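Local coordinates for Iron(3+)-hydroxamate-binding protein FhuD (PDB 3G9Q) that binds iron(III)-hydroxamate complexes such as ferrichrome and hands them to the membrane permease of an ABC importer, at residues V17-D22 and L74-T79. Sequence-based numbering, arbitrary orientation.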
ATOM      1  N   VAL A  17      -8.776 -19.112   8.625  1.00 48.88           N
ATOM      2  CA  VAL A  17      -7.411 -18.607   8.517  1.00 42.12           C
ATOM      3  C   VAL A  17      -7.124 -17.424   9.442  1.00 42.14           C
ATOM      4  O   VAL A  17      -7.889 -16.464   9.505  1.00 38.03           O
ATOM      5  CB  VAL A  17      -7.087 -18.149   7.067  1.00 38.43           C
ATOM      6  CG1 VAL A  17      -5.664 -17.625   6.997  1.00 24.41           C
ATOM      7  CG2 VAL A  17      -7.270 -19.298   6.093  1.00 36.14           C
ATOM      8  N   VAL A  18      -6.014 -17.513  10.163  1.00 41.56           N
ATOM      9  CA  VAL A  18      -5.579 -16.444  11.047  1.00 45.26           C
ATOM     10  C   VAL A  18      -4.350 -15.834  10.366  1.00 51.00           C
ATOM     11  O   VAL A  18      -3.342 -16.522  10.132  1.00 41.60           O
ATOM     12  CB  VAL A  18      -5.181 -16.978  12.448  1.00 50.15           C
ATOM     13  CG1 VAL A  18      -4.542 -15.868  13.275  1.00 40.59           C
ATOM     14  CG2 VAL A  18      -6.395 -17.530  13.157  1.00 36.10           C
ATOM     15  N   VAL A  19      -4.451 -14.550  10.033  1.00 39.74           N
ATOM     16  CA  VAL A  19      -3.378 -13.838   9.356  1.00 43.54           C
ATOM     17  C   VAL A  19      -2.660 -12.904  10.312  1.00 47.00           C
ATOM     18  O   VAL A  19      -3.221 -11.902  10.731  1.00 53.74           O
ATOM     19  CB  VAL A  19      -3.943 -13.008   8.183  1.00 50.60           C
ATOM     20  CG1 VAL A  19      -2.822 -12.326   7.433  1.00 58.11           C
ATOM     21  CG2 VAL A  19      -4.741 -13.904   7.257  1.00 53.03           C
HETATM   22  N   MSE A  20      -1.423 -13.223  10.668  1.00 55.93           N
HETATM   23  CA  MSE A  20      -0.690 -12.357  11.584  1.00 63.93           C
HETATM   24  C   MSE A  20       0.126 -11.275  10.867  1.00 59.26           C
HETATM   25  O   MSE A  20       0.668 -10.362  11.500  1.00 60.47           O
HETATM   26  CB  MSE A  20       0.184 -13.203  12.520  1.00 70.23           C
HETATM   27  CG  MSE A  20      -0.590 -13.767  13.723  1.00 74.78           C
HETATM   28 SE   MSE A  20       0.187 -15.373  14.521  1.00 94.42          SE
HETATM   29  CE  MSE A  20       1.419 -14.575  15.802  1.00 93.08           C
ATOM     30  N   ALA A  21       0.190 -11.367   9.541  1.00 55.08           N
ATOM     31  CA  ALA A  21       0.902 -10.379   8.726  1.00 62.68           C
ATOM     32  C   ALA A  21      -0.125  -9.403   8.151  1.00 65.21           C
ATOM     33  O   ALA A  21      -0.659  -9.633   7.071  1.00 69.49           O
ATOM     34  CB  ALA A  21       1.648 -11.076   7.592  1.00 55.89           C
ATOM     35  N   ASP A  22      -0.400  -8.322   8.873  1.00 67.68           N
ATOM     36  CA  ASP A  22      -1.380  -7.313   8.442  1.00 69.10           C
ATOM     37  C   ASP A  22      -1.434  -7.050   6.937  1.00 63.68           C
ATOM     38  O   ASP A  22      -2.512  -6.985   6.353  1.00 61.32           O
ATOM     39  CB  ASP A  22      -1.106  -5.988   9.157  1.00 66.21           C
ATOM     40  CG  ASP A  22       0.376  -5.725   9.323  1.00 61.42           C
ATOM     41  OD1 ASP A  22       1.022  -6.515  10.046  1.00 77.35           O
ATOM     42  OD2 ASP A  22       0.893  -4.749   8.744  1.00 45.23           O
ATOM     43  N   LEU A  74      -5.238 -22.918   9.269  1.00 54.52           N
ATOM     44  CA  LEU A  74      -4.105 -22.341   8.555  1.00 57.71           C
ATOM     45  C   LEU A  74      -3.675 -20.993   9.171  1.00 60.25           C
ATOM     46  O   LEU A  74      -4.515 -20.130   9.461  1.00 55.84           O
ATOM     47  CB  LEU A  74      -4.433 -22.145   7.067  1.00 42.57           C
ATOM     48  CG  LEU A  74      -3.335 -21.476   6.236  1.00 33.33           C
ATOM     49  CD1 LEU A  74      -2.235 -22.477   5.932  1.00 35.42           C
ATOM     50  CD2 LEU A  74      -3.937 -20.948   4.949  1.00 40.61           C
ATOM     51  N   ILE A  75      -2.363 -20.830   9.369  1.00 53.24           N
ATOM     52  CA  ILE A  75      -1.784 -19.611   9.935  1.00 44.58           C
ATOM     53  C   ILE A  75      -0.792 -18.972   8.984  1.00 42.99           C
ATOM     54  O   ILE A  75       0.042 -19.655   8.398  1.00 39.14           O
ATOM     55  CB  ILE A  75      -1.004 -19.884  11.232  1.00 41.34           C
ATOM     56  CG1 ILE A  75      -1.947 -20.381  12.303  1.00 36.69           C
ATOM     57  CG2 ILE A  75      -0.351 -18.604  11.723  1.00 18.02           C
ATOM     58  CD1 ILE A  75      -3.081 -19.431  12.771  1.00 56.02           C
ATOM     59  N   ILE A  76      -0.872 -17.664   8.816  1.00 35.95           N
ATOM     60  CA  ILE A  76       0.108 -17.037   7.961  1.00 45.43           C
ATOM     61  C   ILE A  76       0.826 -15.918   8.707  1.00 42.52           C
ATOM     62  O   ILE A  76       0.194 -15.054   9.307  1.00 39.27           O
ATOM     63  CB  ILE A  76      -0.515 -16.535   6.628  1.00 48.79           C
ATOM     64  CG1 ILE A  76       0.527 -15.725   5.877  1.00 37.04           C
ATOM     65  CG2 ILE A  76      -1.773 -15.723   6.867  1.00 41.52           C
ATOM     66  CD1 ILE A  76       0.791 -14.250   6.299  1.00 82.41           C
ATOM     67  N   VAL A  77       2.158 -15.962   8.701  1.00 40.44           N
ATOM     68  CA  VAL A  77       2.965 -14.943   9.377  1.00 49.71           C
ATOM     69  C   VAL A  77       4.221 -14.617   8.595  1.00 49.75           C
ATOM     70  O   VAL A  77       4.661 -15.402   7.762  1.00 54.21           O
ATOM     71  CB  VAL A  77       3.447 -15.412  10.753  1.00 59.24           C
ATOM     72  CG1 VAL A  77       2.277 -15.560  11.704  1.00 74.55           C
ATOM     73  CG2 VAL A  77       4.192 -16.736  10.606  1.00 70.34           C
ATOM     74  N   TRP A  78       4.813 -13.466   8.874  1.00 43.40           N
ATOM     75  CA  TRP A  78       6.044 -13.118   8.194  1.00 50.60           C
ATOM     76  C   TRP A  78       7.214 -13.856   8.852  1.00 58.79           C
ATOM     77  O   TRP A  78       7.060 -14.457   9.920  1.00 59.84           O
ATOM     78  CB  TRP A  78       6.292 -11.608   8.243  1.00 45.59           C
ATOM     79  CG  TRP A  78       5.609 -10.844   7.147  1.00 57.25           C
ATOM     80  CD1 TRP A  78       5.627 -11.129   5.806  1.00 48.59           C
ATOM     81  CD2 TRP A  78       4.832  -9.650   7.291  1.00 56.12           C
ATOM     82  NE1 TRP A  78       4.911 -10.185   5.112  1.00 45.21           N
ATOM     83  CE2 TRP A  78       4.412  -9.264   5.995  1.00 56.12           C
ATOM     84  CE3 TRP A  78       4.452  -8.866   8.387  1.00 51.35           C
ATOM     85  CZ2 TRP A  78       3.626  -8.127   5.770  1.00 51.46           C
ATOM     86  CZ3 TRP A  78       3.669  -7.731   8.161  1.00 60.58           C
ATOM     87  CH2 TRP A  78       3.267  -7.374   6.861  1.00 52.35           C
ATOM     88  N   THR A  79       8.378 -13.835   8.200  1.00 71.58           N
ATOM     89  CA  THR A  79       9.569 -14.477   8.753  1.00 75.42           C
ATOM     90  C   THR A  79      10.324 -13.479   9.621  1.00 80.24           C
ATOM     91  O   THR A  79      11.064 -13.874  10.515  1.00 90.15           O
ATOM     92  CB  THR A  79      10.544 -14.988   7.654  1.00 68.66           C
ATOM     93  OG1 THR A  79      10.592 -14.050   6.570  1.00 73.34           O
ATOM     94  CG2 THR A  79      10.126 -16.361   7.152  1.00 65.37           C
TER
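Strands 17-19 and 74-78 are the two central strands of the four-stranded parallel sheet in one lobe of this solute-binding fold, flanked by strands 35-37 and 94-97. Three backbone hydrogen bonds join them: Val18 N to Leu74 O, Ile76 N to Val18 O and, where the first strand runs out, Met20 N to Ile76 O (2.8 Å). On one face Val17 lies alongside Leu74 (CG2 to CD2, 3.9 Å), and all three side-chain carbons of Val19 rest on CG2 of Ile76. On the other, Ile75 holds CG1 anti to its carbonyl carbon (chi1 -64°), with CD1 reaching CB of Val18, beside Val67 of helix 64-68. Past the last bridge, the CB of Met20 meets CG1 of Val77, while Ala21 CB lies 3.5 Å from both Ile76 CD1 and the centroid of the Trp78 six-membered ring, a CH-pi contact over the face. The Asp22 carboxylate stands almost perpendicular to that indole, OD1 3.5 Å from CZ3, and Trp78 NE1 is hydrogen-bonded to Tyr24 OH. An alanine in place of Trp78 would probably leave the Ala21 methyl without its aromatic cover and Tyr24 OH without its indole partner. Beyond the strand ladder, apolar and aromatic contacts thus take over from backbone hydrogen bonds.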